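PDB 1QLW: esterase from Alcaligenes sp., which probably hydrolyses carboxylic esters, as a bacterial member of the alpha/beta-hydrolase fold. Local coordinates for residues 158-163 and 300-305; 48-53 and 188-193; 114-119 and 129-134; 228-233 and 260-265; 27-32 and 40-45. One frame throughout, in Å; residues are numbered along the deposited sequence.

In the fold
From the N terminus, contact 5 closes first: a hairpin with a long connection pairs strand 26-30 with the start of strand 43-57. Further along that strand, contact 2 opens at 48-53. Inside its long loop, contact 3 closes a small one, folding 129-134 back on helix 115-121. Contact 1 opens at 158-163 before contact 2 ends on helix 185-197, so these two cross. Contact 4, joining the end of strand 223-229 to the start of helix 263-278, is nested within contact 1, whose second half precedes helix 306-319. Contacts 1 and 4 touch through Met300, Val229 and Glu230; contacts 3 and 5 meet through Ser115, Ser30 and Thr32. Contacts 2, 3 and 5 reach the second subunit.

Contact 1: residues 158-163 and 300-305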
# COMPACT_ATOMS: atom_id res chain seq x y z
N THR A 158 -28.50 -6.98 -6.37
CA THR A 158 -27.32 -6.29 -5.86
C THR A 158 -26.56 -5.63 -7.01
O THR A 158 -26.42 -6.16 -8.11
CB THR A 158 -26.39 -7.23 -5.11
OG1 THR A 158 -25.31 -6.42 -4.59
CG2 THR A 158 -25.76 -8.31 -5.97
N GLN A 159 -26.04 -4.45 -6.73
CA GLN A 159 -25.12 -3.77 -7.64
C GLN A 159 -23.69 -4.27 -7.48
O GLN A 159 -22.85 -3.93 -8.32
CB GLN A 159 -25.15 -2.26 -7.40
CG GLN A 159 -26.46 -1.59 -7.76
CD GLN A 159 -26.65 -1.27 -9.21
OE1 GLN A 159 -25.76 -1.52 -10.04
NE2 GLN A 159 -27.77 -0.62 -9.49
N PHE A 160 -23.38 -5.02 -6.43
CA PHE A 160 -21.98 -5.43 -6.30
C PHE A 160 -21.67 -6.51 -7.31
O PHE A 160 -22.49 -7.41 -7.50
CB PHE A 160 -21.70 -5.97 -4.87
CG PHE A 160 -20.21 -6.16 -4.72
CD1 PHE A 160 -19.39 -5.08 -4.40
CD2 PHE A 160 -19.63 -7.39 -4.92
CE1 PHE A 160 -18.01 -5.25 -4.33
CE2 PHE A 160 -18.25 -7.56 -4.88
CZ PHE A 160 -17.45 -6.48 -4.58
N PRO A 161 -20.50 -6.47 -7.94
CA PRO A 161 -20.10 -7.51 -8.90
C PRO A 161 -19.69 -8.78 -8.15
O PRO A 161 -18.50 -9.10 -8.02
CB PRO A 161 -18.94 -6.89 -9.65
CG PRO A 161 -18.30 -5.99 -8.62
CD PRO A 161 -19.48 -5.41 -7.86
N VAL A 162 -20.68 -9.54 -7.68
CA VAL A 162 -20.43 -10.72 -6.87
C VAL A 162 -19.70 -11.80 -7.62
O VAL A 162 -19.04 -12.63 -6.98
CB VAL A 162 -21.71 -11.27 -6.20
CG1 VAL A 162 -22.26 -10.33 -5.14
CG2 VAL A 162 -22.75 -11.59 -7.26
N GLN A 163 -19.69 -11.79 -8.95
CA GLN A 163 -18.85 -12.71 -9.71
C GLN A 163 -17.37 -12.50 -9.43
O GLN A 163 -16.57 -13.40 -9.68
CB GLN A 163 -19.12 -12.60 -11.21
CG GLN A 163 -18.56 -11.41 -11.93
CD GLN A 163 -19.27 -10.09 -11.82
OE1 GLN A 163 -20.20 -9.90 -11.05
NE2 GLN A 163 -18.82 -9.12 -12.62
N MET A 300 -20.22 0.59 -2.24
CA MET A 300 -20.86 1.24 -3.39
C MET A 300 -19.87 1.89 -4.35
O MET A 300 -20.19 2.07 -5.53
CB MET A 300 -21.92 2.23 -2.93
CG MET A 300 -21.33 3.43 -2.19
SD MET A 300 -22.63 4.58 -1.65
CE MET A 300 -23.40 3.58 -0.37
N MET A 301 -18.67 2.23 -3.88
CA MET A 301 -17.61 2.74 -4.74
C MET A 301 -17.08 1.68 -5.70
O MET A 301 -16.39 2.01 -6.67
CB MET A 301 -16.47 3.37 -3.95
CG MET A 301 -15.59 2.43 -3.15
SD MET A 301 -16.39 1.52 -1.79
CE MET A 301 -16.72 2.92 -0.68
N GLN A 302 -17.40 0.41 -5.46
CA GLN A 302 -17.00 -0.71 -6.30
C GLN A 302 -18.17 -1.33 -7.07
O GLN A 302 -17.96 -2.24 -7.89
CB GLN A 302 -16.36 -1.83 -5.45
CG GLN A 302 -15.08 -1.36 -4.77
CD GLN A 302 -14.45 -2.41 -3.88
OE1 GLN A 302 -14.97 -3.51 -3.72
NE2 GLN A 302 -13.32 -2.02 -3.29
N ASP A 303 -19.39 -0.88 -6.80
CA ASP A 303 -20.59 -1.43 -7.39
C ASP A 303 -20.64 -1.17 -8.88
O ASP A 303 -19.92 -0.33 -9.44
CB ASP A 303 -21.81 -0.87 -6.66
CG ASP A 303 -22.17 -1.52 -5.33
OD1 ASP A 303 -21.60 -2.56 -4.98
OD2 ASP A 303 -23.06 -0.93 -4.66
N ARG A 304 -21.54 -1.87 -9.58
CA ARG A 304 -21.65 -1.76 -11.03
C ARG A 304 -22.07 -0.37 -11.48
O ARG A 304 -21.74 0.05 -12.59
CB ARG A 304 -22.57 -2.85 -11.57
CG ARG A 304 -21.97 -4.24 -11.46
CD ARG A 304 -22.89 -5.30 -12.07
NE ARG A 304 -24.18 -5.40 -11.41
CZ ARG A 304 -25.34 -4.89 -11.77
NH1 ARG A 304 -25.48 -4.19 -12.89
NH2 ARG A 304 -26.40 -5.12 -11.01
N ASN A 305 -22.83 0.34 -10.66
CA ASN A 305 -23.25 1.71 -10.93
C ASN A 305 -22.39 2.68 -10.11
O ASN A 305 -22.83 3.79 -9.82
CB ASN A 305 -24.74 1.90 -10.62
CG ASN A 305 -25.00 1.82 -9.14
OD1 ASN A 305 -24.25 1.19 -8.39
ND2 ASN A 305 -26.06 2.46 -8.66
O HOH W 1 -24.14 -7.78 -9.74
O HOH W 2 -28.43 2.20 -11.07
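Two loops of the alpha/beta-hydrolase fold meet here, one leading into helix 165-171 and the other running from strand 283-287 to helix 306-319. Their most distinctive feature is a stack of two primary amides. The side chains of Gln159 and Asn305 cross at about a right angle, yet their amide planes lie only 8° apart, with Gln159 CD 3.5 Å from Asn305 CG. A bend at chi2 (-82°) lays the Gln159 amide flat; its NE2 bonds to His294 O, while Asn305 OD1 accepts from Asn296. Gln159 OE1 sits over one face of the Arg304 guanidinium, whose edge serves another purpose: NH2 donates to Thr158 O at 3.1 Å, from above the carbonyl plane. The backbones are joined by Arg304 N giving to Gln159 O at 2.7 Å. An alanine in place of Gln159 would probably loosen the join, since it removes the amide stack and the bond to His294. One residue before Arg304, the carboxylate of Asp303 crosses Phe160, its plane 74° from the ring, with OD1 at the ring edge 3.4 Å from CD1; OD1 accepts from Ser297 OG and OD2 from Asn296 ND2. Thr158 OG1 takes the amide of Phe160 in an ST turn. Gln302 OE1 is buried at the Phe160 edge, 3.6 Å from CE1, with no polar partner in the model.

Contact 2: residues 48-53 and 188-193; sequences DQMYVR and ANLSKL
In this alpha/beta hydrolase, the helix that precedes strand 200-205 lies against the central sheet, and the contact is one piece of that helix-on-sheet layer. Strand 50-53 and helix 188-193 approach to 10.1 Å between axes and run 40° apart. In the first shell, Asn189 and Met50 slide past each other in opposite directions. Asn189 reaches toward the backbone at Asp48, where its ND2 donates to Asp48 O at 2.9 Å. The bond lies in the carbonyl plane and near the amide plane, but it is bent, with 134° at the hydrogen. Met50 reaches the other way: extended through chi2, it turns at chi3 (78°) so that SD and CE pass beside Asn189 CB. The methyl ends among the helix side chains, 4.2 Å from Leu190 CD2 and equally far from Leu193 CD2. In the next shell, Asp48 O also accepts from Ser105 OG, so two donors grip it, and the Asp48 carboxylate forms a salt bridge with Arg26. Ile102 of strand 99-103 packs on Met50, while Leu190 packs on Tyr211 and Thr215 of helix 211-218. Strand residues Tyr51 and Arg53 also reach the second subunit, where Arg53 forms a salt bridge with Asp89 of that subunit. Back at the helix, Met50 CE rests 3.8 Å from the backbone carbonyl oxygen of Asn189.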
# COMPACT_ATOMS: atom_id res chain seq x y z
N ASP A 48 2.64 5.02 13.51
CA ASP A 48 1.44 5.86 13.43
C ASP A 48 1.39 6.83 12.25
O ASP A 48 0.35 7.45 12.04
CB ASP A 48 1.15 6.61 14.73
CG ASP A 48 0.76 5.74 15.91
OD1 ASP A 48 0.40 4.57 15.73
OD2 ASP A 48 0.87 6.28 17.03
N GLN A 49 2.45 6.90 11.45
CA GLN A 49 2.46 7.71 10.26
C GLN A 49 1.44 7.18 9.24
O GLN A 49 1.11 5.99 9.21
CB GLN A 49 3.86 7.72 9.62
CG GLN A 49 4.38 6.36 9.14
CD GLN A 49 5.15 5.63 10.21
OE1 GLN A 49 4.88 5.76 11.39
NE2 GLN A 49 6.18 4.88 9.86
N MET A 50 1.01 8.07 8.35
CA MET A 50 -0.03 7.76 7.36
C MET A 50 0.52 7.92 5.95
O MET A 50 0.96 9.03 5.57
CB MET A 50 -1.22 8.72 7.58
CG MET A 50 -2.34 8.57 6.57
SD MET A 50 -3.72 9.68 6.94
CE MET A 50 -3.08 11.25 6.34
N TYR A 51 0.48 6.86 5.16
CA TYR A 51 0.84 6.89 3.74
C TYR A 51 -0.19 7.67 2.94
O TYR A 51 -1.40 7.47 3.11
CB TYR A 51 0.85 5.46 3.22
CG TYR A 51 1.06 5.31 1.73
CD1 TYR A 51 2.31 5.54 1.15
CD2 TYR A 51 0.02 4.93 0.90
CE1 TYR A 51 2.49 5.39 -0.21
CE2 TYR A 51 0.21 4.78 -0.46
CZ TYR A 51 1.46 4.99 -1.02
OH TYR A 51 1.60 4.79 -2.38
N VAL A 52 0.29 8.50 2.03
CA VAL A 52 -0.55 9.30 1.15
C VAL A 52 -0.02 9.20 -0.28
O VAL A 52 1.14 9.54 -0.53
CB VAL A 52 -0.58 10.78 1.56
CG1 VAL A 52 -1.58 11.55 0.70
CG2 VAL A 52 -0.89 10.94 3.05
N ARG A 53 -0.87 8.79 -1.22
CA ARG A 53 -0.54 8.78 -2.65
C ARG A 53 -1.39 9.86 -3.30
O ARG A 53 -2.62 9.87 -3.12
CB ARG A 53 -0.86 7.43 -3.27
CG ARG A 53 -0.63 7.38 -4.77
CD ARG A 53 0.80 7.47 -5.12
NE ARG A 53 1.03 7.06 -6.51
CZ ARG A 53 2.20 7.17 -7.12
NH1 ARG A 53 3.19 7.70 -6.42
NH2 ARG A 53 2.37 6.77 -8.38
N ALA A 188 -5.72 12.67 13.65
CA ALA A 188 -4.79 13.78 13.74
C ALA A 188 -4.01 13.96 12.44
O ALA A 188 -3.69 15.07 12.04
CB ALA A 188 -3.82 13.57 14.88
N ASN A 189 -3.65 12.85 11.79
CA ASN A 189 -2.93 12.94 10.52
C ASN A 189 -3.76 13.59 9.43
O ASN A 189 -3.22 14.32 8.60
CB ASN A 189 -2.43 11.56 10.11
CG ASN A 189 -1.29 11.10 11.01
OD1 ASN A 189 -0.52 11.91 11.49
ND2 ASN A 189 -1.21 9.79 11.20
N LEU A 190 -5.08 13.36 9.43
CA LEU A 190 -5.93 14.02 8.45
C LEU A 190 -5.94 15.53 8.69
O LEU A 190 -6.04 16.29 7.71
CB LEU A 190 -7.35 13.47 8.47
CG LEU A 190 -7.47 12.04 7.93
CD1 LEU A 190 -8.84 11.48 8.29
CD2 LEU A 190 -7.25 11.99 6.44
N SER A 191 -5.86 15.99 9.94
CA SER A 191 -5.78 17.43 10.18
C SER A 191 -4.47 17.98 9.62
O SER A 191 -4.46 19.00 8.94
CB SER A 191 -5.86 17.72 11.67
OG SER A 191 -5.58 19.09 11.93
N LYS A 192 -3.35 17.28 9.89
CA LYS A 192 -2.08 17.75 9.33
C LYS A 192 -2.17 17.82 7.82
O LYS A 192 -1.66 18.77 7.21
CB LYS A 192 -0.97 16.81 9.77
CG LYS A 192 -0.65 16.92 11.26
CD LYS A 192 0.43 15.93 11.68
CE LYS A 192 0.88 16.28 13.10
NZ LYS A 192 1.96 15.37 13.58
N LEU A 193 -2.75 16.80 7.18
CA LEU A 193 -2.88 16.82 5.73
C LEU A 193 -3.76 17.96 5.24
O LEU A 193 -3.41 18.67 4.29
CB LEU A 193 -3.41 15.47 5.24
CG LEU A 193 -3.62 15.33 3.73
CD1 LEU A 193 -2.33 15.52 2.96
CD2 LEU A 193 -4.26 14.00 3.38

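Contact 3: residues 114-119 and 129-134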
# COMPACT_ATOMS: atom_id res chain seq x y z
N ILE A 114 5.49 -3.97 15.84
CA ILE A 114 5.42 -5.40 16.13
C ILE A 114 6.10 -5.77 17.43
O ILE A 114 6.19 -6.95 17.80
CB ILE A 114 5.93 -6.25 14.95
CG1 ILE A 114 7.31 -5.86 14.44
CG2 ILE A 114 4.88 -6.18 13.82
CD1 ILE A 114 8.45 -6.03 15.43
N SER A 115 6.52 -4.79 18.21
CA SER A 115 7.30 -5.04 19.42
C SER A 115 6.58 -5.95 20.40
O SER A 115 7.25 -6.79 21.01
CB SER A 115 7.64 -3.73 20.15
OG SER A 115 8.48 -2.93 19.37
N ALA A 116 5.27 -5.76 20.60
CA ALA A 116 4.59 -6.58 21.59
C ALA A 116 4.50 -8.03 21.18
O ALA A 116 4.52 -8.93 22.02
CB ALA A 116 3.22 -6.00 21.90
N ILE A 117 4.37 -8.29 19.86
CA ILE A 117 4.33 -9.67 19.40
C ILE A 117 5.67 -10.34 19.70
O ILE A 117 5.70 -11.43 20.28
CB ILE A 117 3.97 -9.73 17.90
CG1 ILE A 117 2.59 -9.13 17.66
CG2 ILE A 117 4.02 -11.17 17.42
CD1 ILE A 117 2.32 -8.76 16.22
N ASN A 118 6.76 -9.65 19.35
CA ASN A 118 8.07 -10.24 19.62
C ASN A 118 8.32 -10.40 21.11
O ASN A 118 8.97 -11.37 21.52
CB ASN A 118 9.17 -9.40 18.98
CG ASN A 118 9.34 -9.63 17.48
OD1 ASN A 118 10.18 -8.95 16.86
ND2 ASN A 118 8.62 -10.56 16.93
N ALA A 119 7.84 -9.47 21.95
CA ALA A 119 8.05 -9.60 23.39
C ALA A 119 7.44 -10.88 23.91
O ALA A 119 7.99 -11.56 24.80
CB ALA A 119 7.50 -8.41 24.14
N SER A 129 -0.95 -9.60 26.43
CA SER A 129 -0.46 -8.32 25.96
C SER A 129 -0.31 -8.26 24.44
O SER A 129 0.12 -7.24 23.90
CB SER A 129 0.87 -7.95 26.61
OG SER A 129 1.88 -8.79 26.15
N LEU A 130 -0.65 -9.33 23.73
CA LEU A 130 -0.63 -9.26 22.26
C LEU A 130 -1.63 -8.22 21.80
O LEU A 130 -2.68 -8.01 22.43
CB LEU A 130 -0.99 -10.62 21.69
CG LEU A 130 0.11 -11.68 21.84
CD1 LEU A 130 -0.43 -13.06 21.54
CD2 LEU A 130 1.32 -11.37 20.97
N PRO A 131 -1.39 -7.58 20.67
CA PRO A 131 -2.33 -6.59 20.16
C PRO A 131 -3.68 -7.19 19.83
O PRO A 131 -3.78 -8.35 19.46
CB PRO A 131 -1.67 -6.05 18.90
CG PRO A 131 -0.76 -7.14 18.49
CD PRO A 131 -0.22 -7.78 19.77
N ASP A 132 -4.72 -6.37 19.93
CA ASP A 132 -6.07 -6.71 19.52
C ASP A 132 -6.16 -6.56 18.00
O ASP A 132 -6.14 -5.45 17.48
CB ASP A 132 -7.04 -5.75 20.21
CG ASP A 132 -8.47 -6.01 19.81
OD1 ASP A 132 -8.82 -7.15 19.47
OD2 ASP A 132 -9.25 -5.04 19.90
N LEU A 133 -6.26 -7.68 17.30
CA LEU A 133 -6.28 -7.75 15.85
C LEU A 133 -7.51 -8.50 15.37
O LEU A 133 -7.95 -9.44 16.07
CB LEU A 133 -5.04 -8.52 15.35
CG LEU A 133 -3.70 -8.02 15.87
CD1 LEU A 133 -2.58 -8.88 15.33
CD2 LEU A 133 -3.49 -6.58 15.49
N PHE A 134 -8.02 -8.17 14.18
CA PHE A 134 -9.07 -8.99 13.61
C PHE A 134 -8.95 -8.97 12.10
O PHE A 134 -8.29 -8.13 11.51
CB PHE A 134 -10.47 -8.54 14.04
CG PHE A 134 -10.89 -7.20 13.52
CD1 PHE A 134 -10.56 -6.03 14.19
CD2 PHE A 134 -11.67 -7.09 12.37
CE1 PHE A 134 -10.95 -4.78 13.75
CE2 PHE A 134 -12.08 -5.84 11.92
CZ PHE A 134 -11.69 -4.71 12.60
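With CG1 anti to its own carbonyl carbon (chi1 -61°) and chi2 extended at 163°, Ile117 spreads its longer branch along the flank of helix 115-121, where the returning chain can reach it. Leu130 has the corresponding first torsion (chi1 -73°), and this brings CD2 against the helix backbone. Leu130 CD2 presses against the main chain, 3.8 Å from Ile117 CA, and lies 4.2 Å from Ile117 CG1. Pro131 supplies the other half of the grip: its ring crosses the Ile117 side chain at about a right angle, and the CD corner touches CG1 at 3.8 Å while CG faces CD1 at 4.2 Å. One residue earlier in the helix, the methyl of Ala116 touches the Ser129 carbonyl oxygen, CB to O 3.9 Å. Contacts between the two segments are thus apolar or van der Waals in kind. The same patch faces the dimer partner, where Ile117 packs on Leu133 of the second subunit and Leu130 O accepts from Lys121 NZ of that chain. Helix 115-121 and the loop that folds back on it belong to the long excursion between strand 99-103 and helix 185-197, probably an insertion into the alpha/beta-hydrolase core that here contributes to the subunit interface.

Contact 4: residues 228-233 and 260-265. With SO4 (sulfate ion), chain D.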
# COMPACT_ATOMS: atom_id res chain seq x y z
N SER A 228 -19.31 11.25 3.88
CA SER A 228 -19.11 10.01 4.63
C SER A 228 -20.04 8.96 4.02
O SER A 228 -21.25 9.14 4.03
CB SER A 228 -19.36 10.30 6.11
OG SER A 228 -19.10 9.25 7.00
N VAL A 229 -19.45 7.88 3.52
CA VAL A 229 -20.18 6.78 2.90
C VAL A 229 -20.46 5.70 3.94
O VAL A 229 -19.50 5.10 4.47
CB VAL A 229 -19.39 6.21 1.72
CG1 VAL A 229 -20.17 5.05 1.12
CG2 VAL A 229 -19.13 7.31 0.70
N GLU A 230 -21.73 5.50 4.27
CA GLU A 230 -22.15 4.49 5.23
C GLU A 230 -21.26 4.42 6.45
O GLU A 230 -20.63 3.39 6.74
CB GLU A 230 -22.30 3.12 4.58
CG GLU A 230 -23.42 3.13 3.55
CD GLU A 230 -23.95 1.78 3.17
OE1 GLU A 230 -23.40 0.74 3.59
OE2 GLU A 230 -24.97 1.76 2.41
N PRO A 231 -21.17 5.50 7.19
CA PRO A 231 -20.36 5.52 8.40
C PRO A 231 -20.84 4.54 9.44
O PRO A 231 -22.05 4.34 9.65
CB PRO A 231 -20.47 6.97 8.90
CG PRO A 231 -21.78 7.44 8.35
CD PRO A 231 -21.89 6.78 7.01
N GLY A 232 -19.87 3.96 10.17
CA GLY A 232 -20.19 3.11 11.30
C GLY A 232 -20.81 3.92 12.42
O GLY A 232 -21.69 3.42 13.14
N GLU A 233 -20.37 5.17 12.56
CA GLU A 233 -20.95 6.10 13.51
C GLU A 233 -20.95 7.50 12.89
O GLU A 233 -19.98 7.89 12.26
CB GLU A 233 -20.14 6.14 14.80
CG GLU A 233 -20.15 4.91 15.67
CD GLU A 233 -21.50 4.39 16.10
OE1 GLU A 233 -22.45 5.18 16.27
OE2 GLU A 233 -21.67 3.16 16.27
N PRO A 260 -29.74 -5.63 11.07
CA PRO A 260 -29.65 -4.93 12.34
C PRO A 260 -28.35 -4.17 12.54
O PRO A 260 -28.35 -3.21 13.33
CB PRO A 260 -29.89 -6.00 13.40
CG PRO A 260 -30.57 -7.10 12.68
CD PRO A 260 -30.06 -7.06 11.26
N ARG A 261 -27.27 -4.49 11.84
CA ARG A 261 -26.00 -3.78 11.94
C ARG A 261 -26.20 -2.37 11.36
O ARG A 261 -25.57 -1.41 11.80
CB ARG A 261 -24.86 -4.49 11.21
CG ARG A 261 -23.43 -4.03 11.45
CD ARG A 261 -22.39 -4.72 10.59
NE ARG A 261 -20.98 -4.59 10.94
CZ ARG A 261 -20.25 -5.41 11.68
NH1 ARG A 261 -20.79 -6.50 12.22
NH2 ARG A 261 -18.96 -5.16 11.89
N TRP A 262 -27.05 -2.24 10.35
CA TRP A 262 -27.11 -1.06 9.52
C TRP A 262 -28.31 -0.17 9.72
O TRP A 262 -28.18 1.05 9.68
CB TRP A 262 -27.01 -1.42 8.02
CG TRP A 262 -25.61 -1.82 7.68
CD1 TRP A 262 -25.10 -3.04 7.35
CD2 TRP A 262 -24.48 -0.91 7.67
NE1 TRP A 262 -23.75 -2.95 7.13
CE2 TRP A 262 -23.35 -1.65 7.32
CE3 TRP A 262 -24.37 0.46 7.92
CZ2 TRP A 262 -22.08 -1.05 7.23
CZ3 TRP A 262 -23.12 1.05 7.83
CH2 TRP A 262 -22.00 0.29 7.49
N ALA A 263 -29.49 -0.74 9.99
CA ALA A 263 -30.69 0.06 10.17
C ALA A 263 -30.54 1.14 11.21
O ALA A 263 -30.95 2.29 10.97
CB ALA A 263 -31.89 -0.85 10.43
N PRO A 264 -29.95 0.88 12.37
CA PRO A 264 -29.81 1.91 13.39
C PRO A 264 -28.80 2.98 13.02
O PRO A 264 -28.91 4.09 13.51
CB PRO A 264 -29.39 1.18 14.66
CG PRO A 264 -29.10 -0.21 14.28
CD PRO A 264 -29.62 -0.46 12.90
N ARG A 265 -27.82 2.63 12.18
CA ARG A 265 -26.80 3.59 11.77
C ARG A 265 -27.40 4.64 10.84
O ARG A 265 -27.10 5.83 10.96
CB ARG A 265 -25.63 2.87 11.11
CG ARG A 265 -24.84 2.02 12.07
CD ARG A 265 -23.74 1.27 11.36
NE ARG A 265 -22.79 0.67 12.29
CZ ARG A 265 -21.80 -0.11 11.86
NH1 ARG A 265 -21.65 -0.45 10.59
NH2 ARG A 265 -20.93 -0.55 12.76
S SO4 D . -17.50 -0.21 11.20
O1 SO4 D . -18.28 -1.30 11.90
O2 SO4 D . -18.37 0.26 10.05
O3 SO4 D . -16.23 -0.82 10.69
O4 SO4 D . -17.28 0.94 12.10
O HOH W 3 -23.79 5.54 11.70
O HOH W 4 -20.06 0.99 15.58
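Trp262 presents its indole between two charged side chains: Glu230 OE1 stands 4.1 Å above one face and Arg265 NH1 3.2 Å above the other, both offset toward the rim. The rim meets backbone: CH2 is 3.5 Å from Glu230 O, and Pro231 O lies at the edge. The Arg265 guanidinium is sandwiched in turn, with Gly232 CA 3.6 Å above its centre, Arg261 CG over the opposite face, and Trp262 CE3 at its edge. This cluster lies beside the probable active site of an alpha/beta hydrolase. Glu230, beyond strand 223-229, is hydrogen-bonded through OE1 to His298 ND1 and forms a salt bridge with Arg146, and Ser206 OG bonds the sulfate, probably from the crystallisation liquor; Ser206, His298 and Glu230 are consistent with a Ser-His-acid triad. Trp262 is held by NE1 donating to Ile144 O, and Arg146 makes a cation-pi contact with it. Arg265 extends from CG to NE, its stem passing the Gly232 carbonyl, to bring its tip to the anion. An alanine at Arg265 would probably weaken the hold on the sulfate and loosen the packing on one face of Trp262, since it removes the donor and the flat group between Gly232 and Arg261. Water 4 donates to Glu233 OE2 at 2.8 Å and accepts weakly from Arg265 NH2. Arg265 NH2 donates to sulfate O1 at 2.9 Å, with 148° at the hydrogen.

Contact 5: residues 27-32 and 40-45; sequences DVTSET and DAHGTV
His42 ND1 donates to Glu31 OE1 at 2.8 Å. The acceptor is the syn lone pair of OE1, and OE1 lies close to the imidazole plane. The two side chains run side by side, the Glu31 chain bent at chi2 so that its carboxylate turns back to the ring edge. Next come four backbone bonds in two reciprocal pairs. Val28 and Val45 exchange N-H and carbonyl, and Ser30 with Gly43 does the same; Ser30 N to Gly43 O is almost straight, 178° at 2.9 Å. Between them Thr29 and Thr44 form a non-hydrogen-bonded pair, their hydroxyls 4.0 Å apart and both in touch with water 5, while Thr44 OG1 is also hydrogen-bonded to Glu139 OE2 of the second subunit. Beyond the last bridge Ser30 OG accepts from Thr32 N in an ST turn, and it bonds to Ser115 OG on helix 115-121. Asp27 CB meets Thr44 CG2 at 3.8 Å, Thr29 CG2 lies 3.7 Å from His42 CE1, and on the other face Val28 CB meets Val45 CG2 at 4.3 Å. Together these make an antiparallel beta-hairpin with a long connecting loop, part of the antiparallel N-terminal region of the alpha/beta-hydrolase sheet.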
# COMPACT_ATOMS: atom_id res chain seq x y z
N ASP A 27 8.17 8.49 17.26
CA ASP A 27 9.30 7.58 17.43
C ASP A 27 9.13 6.80 18.73
O ASP A 27 8.76 7.34 19.78
CB ASP A 27 10.62 8.35 17.35
CG ASP A 27 10.95 8.70 15.89
OD1 ASP A 27 10.16 8.38 14.98
OD2 ASP A 27 12.02 9.30 15.65
N VAL A 28 9.37 5.51 18.65
CA VAL A 28 9.25 4.56 19.74
C VAL A 28 10.60 3.86 19.92
O VAL A 28 11.14 3.33 18.95
CB VAL A 28 8.18 3.48 19.43
CG1 VAL A 28 8.20 2.33 20.43
CG2 VAL A 28 6.78 4.09 19.42
N THR A 29 11.09 3.82 21.15
CA THR A 29 12.29 3.05 21.45
C THR A 29 11.85 1.67 21.92
O THR A 29 11.07 1.57 22.89
CB THR A 29 13.14 3.72 22.54
OG1 THR A 29 13.48 5.03 22.09
CG2 THR A 29 14.40 2.93 22.86
N SER A 30 12.29 0.64 21.26
CA SER A 30 11.87 -0.72 21.55
C SER A 30 13.06 -1.59 21.89
O SER A 30 14.18 -1.36 21.45
CB SER A 30 11.23 -1.30 20.28
OG SER A 30 10.89 -2.66 20.50
N GLU A 31 12.80 -2.62 22.69
CA GLU A 31 13.76 -3.62 23.06
C GLU A 31 13.51 -4.94 22.34
O GLU A 31 14.32 -5.86 22.50
CB GLU A 31 13.72 -3.90 24.57
CG GLU A 31 13.85 -2.65 25.44
CD GLU A 31 14.95 -1.70 25.04
OE1 GLU A 31 16.04 -2.22 24.74
OE2 GLU A 31 14.74 -0.48 25.01
N THR A 32 12.46 -5.03 21.53
CA THR A 32 12.06 -6.30 20.95
C THR A 32 11.77 -6.20 19.46
O THR A 32 10.84 -6.85 18.95
CB THR A 32 10.87 -6.91 21.71
OG1 THR A 32 9.79 -5.96 21.70
CG2 THR A 32 11.20 -7.22 23.17
N ASP A 40 18.97 -5.39 14.71
CA ASP A 40 19.10 -5.10 16.14
C ASP A 40 17.76 -5.17 16.87
O ASP A 40 16.77 -4.59 16.41
CB ASP A 40 19.64 -3.69 16.35
CG ASP A 40 21.02 -3.41 15.83
OD1 ASP A 40 21.77 -4.36 15.48
OD2 ASP A 40 21.38 -2.22 15.76
N ALA A 41 17.70 -5.84 18.03
CA ALA A 41 16.47 -5.89 18.81
C ALA A 41 16.18 -4.56 19.51
O ALA A 41 15.01 -4.23 19.72
CB ALA A 41 16.47 -7.00 19.85
N HIS A 42 17.22 -3.83 19.90
CA HIS A 42 17.04 -2.53 20.54
C HIS A 42 17.16 -1.46 19.45
O HIS A 42 18.19 -1.46 18.76
CB HIS A 42 18.10 -2.26 21.63
CG HIS A 42 18.09 -0.83 22.09
ND1 HIS A 42 17.26 -0.34 23.07
CD2 HIS A 42 18.81 0.23 21.64
CE1 HIS A 42 17.48 0.96 23.23
NE2 HIS A 42 18.41 1.32 22.36
N GLY A 43 16.21 -0.56 19.32
CA GLY A 43 16.31 0.48 18.32
C GLY A 43 15.07 1.35 18.36
O GLY A 43 14.16 1.12 19.15
N THR A 44 15.07 2.35 17.50
CA THR A 44 13.98 3.30 17.42
C THR A 44 13.25 3.12 16.10
O THR A 44 13.87 3.08 15.04
CB THR A 44 14.55 4.73 17.45
OG1 THR A 44 15.43 4.86 18.56
CG2 THR A 44 13.45 5.77 17.56
N VAL A 45 11.92 3.05 16.16
CA VAL A 45 11.10 2.94 14.96
C VAL A 45 10.10 4.10 14.95
O VAL A 45 9.68 4.58 15.99
CB VAL A 45 10.38 1.60 14.78
CG1 VAL A 45 11.39 0.49 14.50
CG2 VAL A 45 9.52 1.27 16.00
O HOH W 5 15.44 6.91 20.33